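Local coordinates for polyketide synthase (Synechococcus sp., PDB 4GOX), which is the sulfotransferase domain of an olefin synthase, probably moving a sulfonate group from PAPS onto a polyketide intermediate on the way to a hydrocarbon, at residues R221-L224 with T225-D229; A285-Q288 with L289-Q293. All coordinates share one frame; numbering follows the deposited sequence.

Interaction 1 (R221-L224 with T225-D229); sequences RKVL and TNICD
The hydroxyl of Thr225 folds back on the turn before it and gives a hydrogen bond to the carbonyl oxygen of Arg221, OG1 to O 2.8 Å, inside the amphipathic helix 220-231 of the sulfotransferase fold. Arg221 O also accepts the i to i+4 backbone bond from Thr225 N at 3.1 Å, and the two donors come from opposite faces of the carbonyl plane. OG1 lies beside its own backbone N (chi1 -73°), which swings the hydroxyl back towards the preceding turn. An alanine in place of Thr225 would remove the hydroxyl and would probably leave Arg221 O with the backbone N-H as its one donor within this turn. Elsewhere on the helix, Ile227 and Val223 cross obliquely, Ile227 CD1 resting 4.2 Å from Val223 CG1. The same methyl also meets Leu224, with CD1 of Ile227 4.3 Å from CD2 of Leu224, so one end of the isoleucine touches two residues of the turn before it. The backbone bonds of the helix run on, Asn226 N to Lys222 O, Ile227 N to Val223 O and Cys228 N to Leu224 O.

Leu224 and Ile227 are buried against Leu40 of helix 37-45, while Val223 and Ile227 also lie on Val211 of the edge strand 208-212, joining this helix to the parallel sheet. The exposed Arg221 forms a salt bridge through NH1 with Glu237 OE1. The side chain of Leu224 lies about 11 Å from the bound adenosine-3'-5'-diphosphate. Within the turn itself, the isoleucine stem leans on the backbone as well, Ile227 CG1 lying 3.4 Å from Val223 O.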
ATOM      1  N   ARG A 221      12.760 -14.488   1.035  1.00 50.90           N
ATOM      2  CA  ARG A 221      12.258 -15.637   1.787  1.00 52.44           C
ATOM      3  C   ARG A 221      12.167 -15.351   3.285  1.00 57.18           C
ATOM      4  O   ARG A 221      11.127 -15.627   3.863  1.00 56.83           O
ATOM      5  CB  ARG A 221      13.068 -16.905   1.506  1.00 50.87           C
ATOM      6  CG  ARG A 221      12.730 -18.089   2.427  1.00 56.33           C
ATOM      7  CD  ARG A 221      13.558 -19.337   2.135  1.00 60.49           C
ATOM      8  NE  ARG A 221      12.812 -20.199   1.227  1.00 64.75           N
ATOM      9  CZ  ARG A 221      12.971 -20.191  -0.087  1.00 79.16           C
ATOM     10  NH1 ARG A 221      12.194 -20.929  -0.855  1.00 59.65           N
ATOM     11  NH2 ARG A 221      13.901 -19.426  -0.645  1.00 77.09           N
ATOM     12  N   LYS A 222      13.233 -14.791   3.896  1.00 55.41           N
ATOM     13  CA  LYS A 222      13.266 -14.462   5.325  1.00 56.35           C
ATOM     14  C   LYS A 222      12.245 -13.391   5.677  1.00 58.91           C
ATOM     15  O   LYS A 222      11.519 -13.541   6.662  1.00 60.15           O
ATOM     16  CB  LYS A 222      14.671 -14.004   5.744  1.00 60.52           C
ATOM     17  CG  LYS A 222      14.854 -13.703   7.235  1.00 71.96           C
ATOM     18  CD  LYS A 222      16.201 -13.040   7.500  1.00 78.55           C
ATOM     19  CE  LYS A 222      16.271 -12.450   8.888  1.00 89.39           C
ATOM     20  NZ  LYS A 222      17.469 -11.587   9.073  1.00 94.57           N
ATOM     21  N   VAL A 223      12.197 -12.311   4.881  1.00 52.27           N
ATOM     22  CA  VAL A 223      11.299 -11.186   5.110  1.00 48.24           C
ATOM     23  C   VAL A 223       9.822 -11.582   4.916  1.00 50.60           C
ATOM     24  O   VAL A 223       8.997 -11.303   5.784  1.00 49.30           O
ATOM     25  CB  VAL A 223      11.738  -9.931   4.305  1.00 49.46           C
ATOM     26  CG1 VAL A 223      10.723  -8.786   4.425  1.00 46.03           C
ATOM     27  CG2 VAL A 223      13.116  -9.469   4.752  1.00 50.09           C
ATOM     28  N   LEU A 224       9.500 -12.240   3.800  1.00 47.95           N
ATOM     29  CA  LEU A 224       8.131 -12.679   3.525  1.00 47.35           C
ATOM     30  C   LEU A 224       7.650 -13.720   4.546  1.00 52.85           C
ATOM     31  O   LEU A 224       6.463 -13.754   4.838  1.00 52.50           O
ATOM     32  CB  LEU A 224       7.968 -13.150   2.068  1.00 47.74           C
ATOM     33  CG  LEU A 224       8.044 -12.016   1.009  1.00 51.02           C
ATOM     34  CD1 LEU A 224       8.532 -12.547  -0.340  1.00 52.68           C
ATOM     35  CD2 LEU A 224       6.708 -11.310   0.859  1.00 48.95           C
ATOM     36  N   THR A 225       8.570 -14.529   5.127  1.00 51.99           N
ATOM     37  CA  THR A 225       8.229 -15.493   6.186  1.00 54.63           C
ATOM     38  C   THR A 225       7.751 -14.711   7.414  1.00 57.50           C
ATOM     39  O   THR A 225       6.714 -15.049   7.974  1.00 57.32           O
ATOM     40  CB  THR A 225       9.410 -16.448   6.450  1.00 63.43           C
ATOM     41  OG1 THR A 225       9.483 -17.354   5.352  1.00 60.23           O
ATOM     42  CG2 THR A 225       9.282 -17.229   7.760  1.00 65.78           C
ATOM     43  N   ASN A 226       8.473 -13.625   7.778  1.00 53.12           N
ATOM     44  CA  ASN A 226       8.113 -12.748   8.894  1.00 52.46           C
ATOM     45  C   ASN A 226       6.753 -12.071   8.651  1.00 53.02           C
ATOM     46  O   ASN A 226       5.955 -11.941   9.591  1.00 53.44           O
ATOM     47  CB  ASN A 226       9.186 -11.687   9.124  1.00 54.23           C
ATOM     48  CG  ASN A 226      10.499 -12.223   9.618  1.00 86.34           C
ATOM     49  OD1 ASN A 226      10.576 -13.235  10.324  1.00 95.79           O
ATOM     50  ND2 ASN A 226      11.568 -11.520   9.291  1.00 75.97           N
ATOM     51  N   ILE A 227       6.496 -11.646   7.402  1.00 46.55           N
ATOM     52  CA  ILE A 227       5.230 -11.001   7.010  1.00 44.36           C
ATOM     53  C   ILE A 227       4.084 -12.020   7.168  1.00 49.95           C
ATOM     54  O   ILE A 227       3.052 -11.673   7.739  1.00 47.76           O
ATOM     55  CB  ILE A 227       5.297 -10.377   5.590  1.00 43.96           C
ATOM     56  CG1 ILE A 227       6.301  -9.205   5.557  1.00 41.03           C
ATOM     57  CG2 ILE A 227       3.915  -9.918   5.134  1.00 42.50           C
ATOM     58  CD1 ILE A 227       6.556  -8.632   4.178  1.00 41.80           C
ATOM     59  N   CYS A 228       4.304 -13.283   6.702  1.00 48.94           N
ATOM     60  CA  CYS A 228       3.363 -14.396   6.810  1.00 52.46           C
ATOM     61  C   CYS A 228       3.022 -14.704   8.278  1.00 58.48           C
ATOM     62  O   CYS A 228       1.848 -14.922   8.609  1.00 58.27           O
ATOM     63  CB  CYS A 228       3.902 -15.634   6.089  1.00 54.99           C
ATOM     64  SG  CYS A 228       3.792 -15.535   4.282  1.00 57.37           S
ATOM     65  N   ASP A 229       4.053 -14.704   9.153  1.00 56.53           N
ATOM     66  CA  ASP A 229       3.890 -14.937  10.589  1.00 59.38           C
ATOM     67  C   ASP A 229       3.035 -13.826  11.191  1.00 60.68           C
ATOM     68  O   ASP A 229       2.163 -14.102  12.020  1.00 62.68           O
ATOM     69  CB  ASP A 229       5.259 -15.017  11.296  1.00 62.79           C
ATOM     70  CG  ASP A 229       6.126 -16.221  10.930  1.00 74.86           C
ATOM     71  OD1 ASP A 229       5.569 -17.235  10.417  1.00 75.48           O
ATOM     72  OD2 ASP A 229       7.351 -16.163  11.172  1.00 81.96           O
TER

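Interaction 2 (A285-Q288 with L289-Q293); sequences AALQ and LDTIQ
Leu287 reaches forward over the first turn of helix 289-297, its CB 3.9 Å from CG1 of Ile292, in a helix N-terminus whose N-cap residue is Gln288. Farther out along the same side chain, CD1 of Leu287 approaches the CG2 methyl of Thr291 at 4.2 Å, the two side chains crossing at about a right angle. Leu287 is buried here because its other neighbours, Pro158, Tyr159 and Ile162, belong to helix 158-167, and Leu302 near the chain end touches both Leu287 and Ile292.

At Gln288 the backbone does the polar work. Gln288 O accepts the first i to i+4 bond of the helix from Ile292 N at 3.1 Å, and a second, weak bond from Thr291 N. The Gln288 side chain bends at chi2 (-56°) and carries its amide off from the turn, leaving CB as the part that meets Thr291 OG1. That hydroxyl is hydrogen-bonded to Glu186 and Arg190 of helix 181-202; Glu186 also accepts from Gln288 N, so one carboxylate oxygen ties the N-cap backbone and the first turn to a neighbouring helix. The Ile292 side chain lies against the cap carbonyl, with its CG1 3.4 Å from Gln288 O.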
ATOM      1  N   ALA A 285      21.156  18.943  -2.482  1.00 90.29           N
ATOM      2  CA  ALA A 285      21.387  19.512  -1.151  1.00 88.69           C
ATOM      3  C   ALA A 285      21.166  18.435  -0.080  1.00 85.05           C
ATOM      4  O   ALA A 285      20.581  17.382  -0.365  1.00 80.76           O
ATOM      5  CB  ALA A 285      20.465  20.702  -0.912  1.00 89.26           C
ATOM      6  N   ALA A 286      21.660  18.699   1.145  1.00 79.85           N
ATOM      7  CA  ALA A 286      21.541  17.804   2.299  1.00 75.39           C
ATOM      8  C   ALA A 286      20.075  17.640   2.719  1.00 71.83           C
ATOM      9  O   ALA A 286      19.254  18.533   2.492  1.00 71.68           O
ATOM     10  CB  ALA A 286      22.356  18.362   3.467  1.00 78.34           C
ATOM     11  N   LEU A 287      19.751  16.500   3.333  1.00 62.77           N
ATOM     12  CA  LEU A 287      18.408  16.212   3.845  1.00 57.50           C
ATOM     13  C   LEU A 287      18.099  17.119   5.020  1.00 59.77           C
ATOM     14  O   LEU A 287      19.025  17.642   5.644  1.00 60.42           O
ATOM     15  CB  LEU A 287      18.338  14.757   4.318  1.00 55.02           C
ATOM     16  CG  LEU A 287      18.581  13.655   3.299  1.00 57.81           C
ATOM     17  CD1 LEU A 287      18.411  12.309   3.960  1.00 55.76           C
ATOM     18  CD2 LEU A 287      17.603  13.749   2.136  1.00 56.14           C
ATOM     19  N   GLN A 288      16.813  17.323   5.337  1.00 53.79           N
ATOM     20  CA  GLN A 288      16.494  18.176   6.497  1.00 52.79           C
ATOM     21  C   GLN A 288      16.805  17.428   7.792  1.00 54.39           C
ATOM     22  O   GLN A 288      16.912  16.198   7.787  1.00 51.72           O
ATOM     23  CB  GLN A 288      15.035  18.680   6.461  1.00 51.72           C
ATOM     24  CG  GLN A 288      14.690  19.509   5.215  1.00 56.93           C
ATOM     25  CD  GLN A 288      15.600  20.704   5.024  1.00 71.70           C
ATOM     26  OE1 GLN A 288      16.296  20.842   4.012  1.00 70.46           O
ATOM     27  NE2 GLN A 288      15.657  21.573   6.001  1.00 66.73           N
ATOM     28  N   LEU A 289      16.976  18.163   8.889  1.00 53.92           N
ATOM     29  CA  LEU A 289      17.302  17.573  10.182  1.00 54.71           C
ATOM     30  C   LEU A 289      16.310  16.499  10.657  1.00 53.40           C
ATOM     31  O   LEU A 289      16.764  15.420  11.022  1.00 53.48           O
ATOM     32  CB  LEU A 289      17.627  18.648  11.235  1.00 58.34           C
ATOM     33  CG  LEU A 289      19.138  18.888  11.502  1.00 68.48           C
ATOM     34  CD1 LEU A 289      19.987  18.980  10.202  1.00 70.67           C
ATOM     35  CD2 LEU A 289      19.365  20.132  12.326  1.00 72.09           C
ATOM     36  N   ASP A 290      14.981  16.717  10.536  1.00 45.61           N
ATOM     37  CA  ASP A 290      14.029  15.669  10.916  1.00 42.47           C
ATOM     38  C   ASP A 290      13.974  14.518   9.930  1.00 44.91           C
ATOM     39  O   ASP A 290      13.575  13.418  10.315  1.00 41.51           O
ATOM     40  CB  ASP A 290      12.616  16.187  11.215  1.00 43.24           C
ATOM     41  CG  ASP A 290      11.952  17.093  10.197  1.00 44.63           C
ATOM     42  OD1 ASP A 290      12.673  17.642   9.316  1.00 45.93           O
ATOM     43  OD2 ASP A 290      10.760  17.367  10.363  1.00 42.12           O
ATOM     44  N   THR A 291      14.367  14.749   8.658  1.00 43.59           N
ATOM     45  CA  THR A 291      14.412  13.634   7.691  1.00 41.35           C
ATOM     46  C   THR A 291      15.533  12.688   8.125  1.00 44.89           C
ATOM     47  O   THR A 291      15.353  11.480   8.087  1.00 41.91           O
ATOM     48  CB  THR A 291      14.640  14.100   6.250  1.00 45.20           C
ATOM     49  OG1 THR A 291      13.700  15.114   5.926  1.00 42.70           O
ATOM     50  CG2 THR A 291      14.511  12.956   5.242  1.00 40.16           C
ATOM     51  N   ILE A 292      16.646  13.248   8.610  1.00 46.52           N
ATOM     52  CA  ILE A 292      17.798  12.479   9.086  1.00 48.95           C
ATOM     53  C   ILE A 292      17.405  11.680  10.333  1.00 51.37           C
ATOM     54  O   ILE A 292      17.626  10.470  10.349  1.00 49.15           O
ATOM     55  CB  ILE A 292      19.037  13.384   9.298  1.00 55.96           C
ATOM     56  CG1 ILE A 292      19.524  13.977   7.959  1.00 57.94           C
ATOM     57  CG2 ILE A 292      20.174  12.633  10.009  1.00 59.04           C
ATOM     58  CD1 ILE A 292      20.405  15.250   8.114  1.00 68.81           C
ATOM     59  N   GLN A 293      16.789  12.344  11.347  1.00 47.59           N
ATOM     60  CA  GLN A 293      16.341  11.681  12.578  1.00 47.53           C
ATOM     61  C   GLN A 293      15.397  10.487  12.246  1.00 48.99           C
ATOM     62  O   GLN A 293      15.600   9.378  12.744  1.00 49.25           O
ATOM     63  CB  GLN A 293      15.706  12.684  13.575  1.00 49.84           C
ATOM     64  CG  GLN A 293      16.674  13.820  14.005  1.00 59.52           C
ATOM     65  CD  GLN A 293      16.257  14.805  15.113  1.00 77.00           C
ATOM     66  OE1 GLN A 293      17.075  15.619  15.569  1.00 72.33           O
ATOM     67  NE2 GLN A 293      15.020  14.771  15.584  1.00 55.12           N
TER

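Overall arrangement
Interaction 1 comes first along the chain and closes before interaction 2 opens; their helices, 220-231 and 289-297, follow each other in the order of secondary structure. In space they are well separated: their centres are 31 Å apart and their nearest atoms about 21 Å, so they do not meet. The 221-229 contact packs against the edge strand 208-212 of the five-stranded parallel sheet and helix 37-45. The 285-293 contact lies farther out, its centre 25 Å from the chain's centre against 17 Å, and joins the C-terminal helix to helices 158-167 and 181-202. The two thus pack separate parts of the fold, one beside the sheet edge, the other at the last helix.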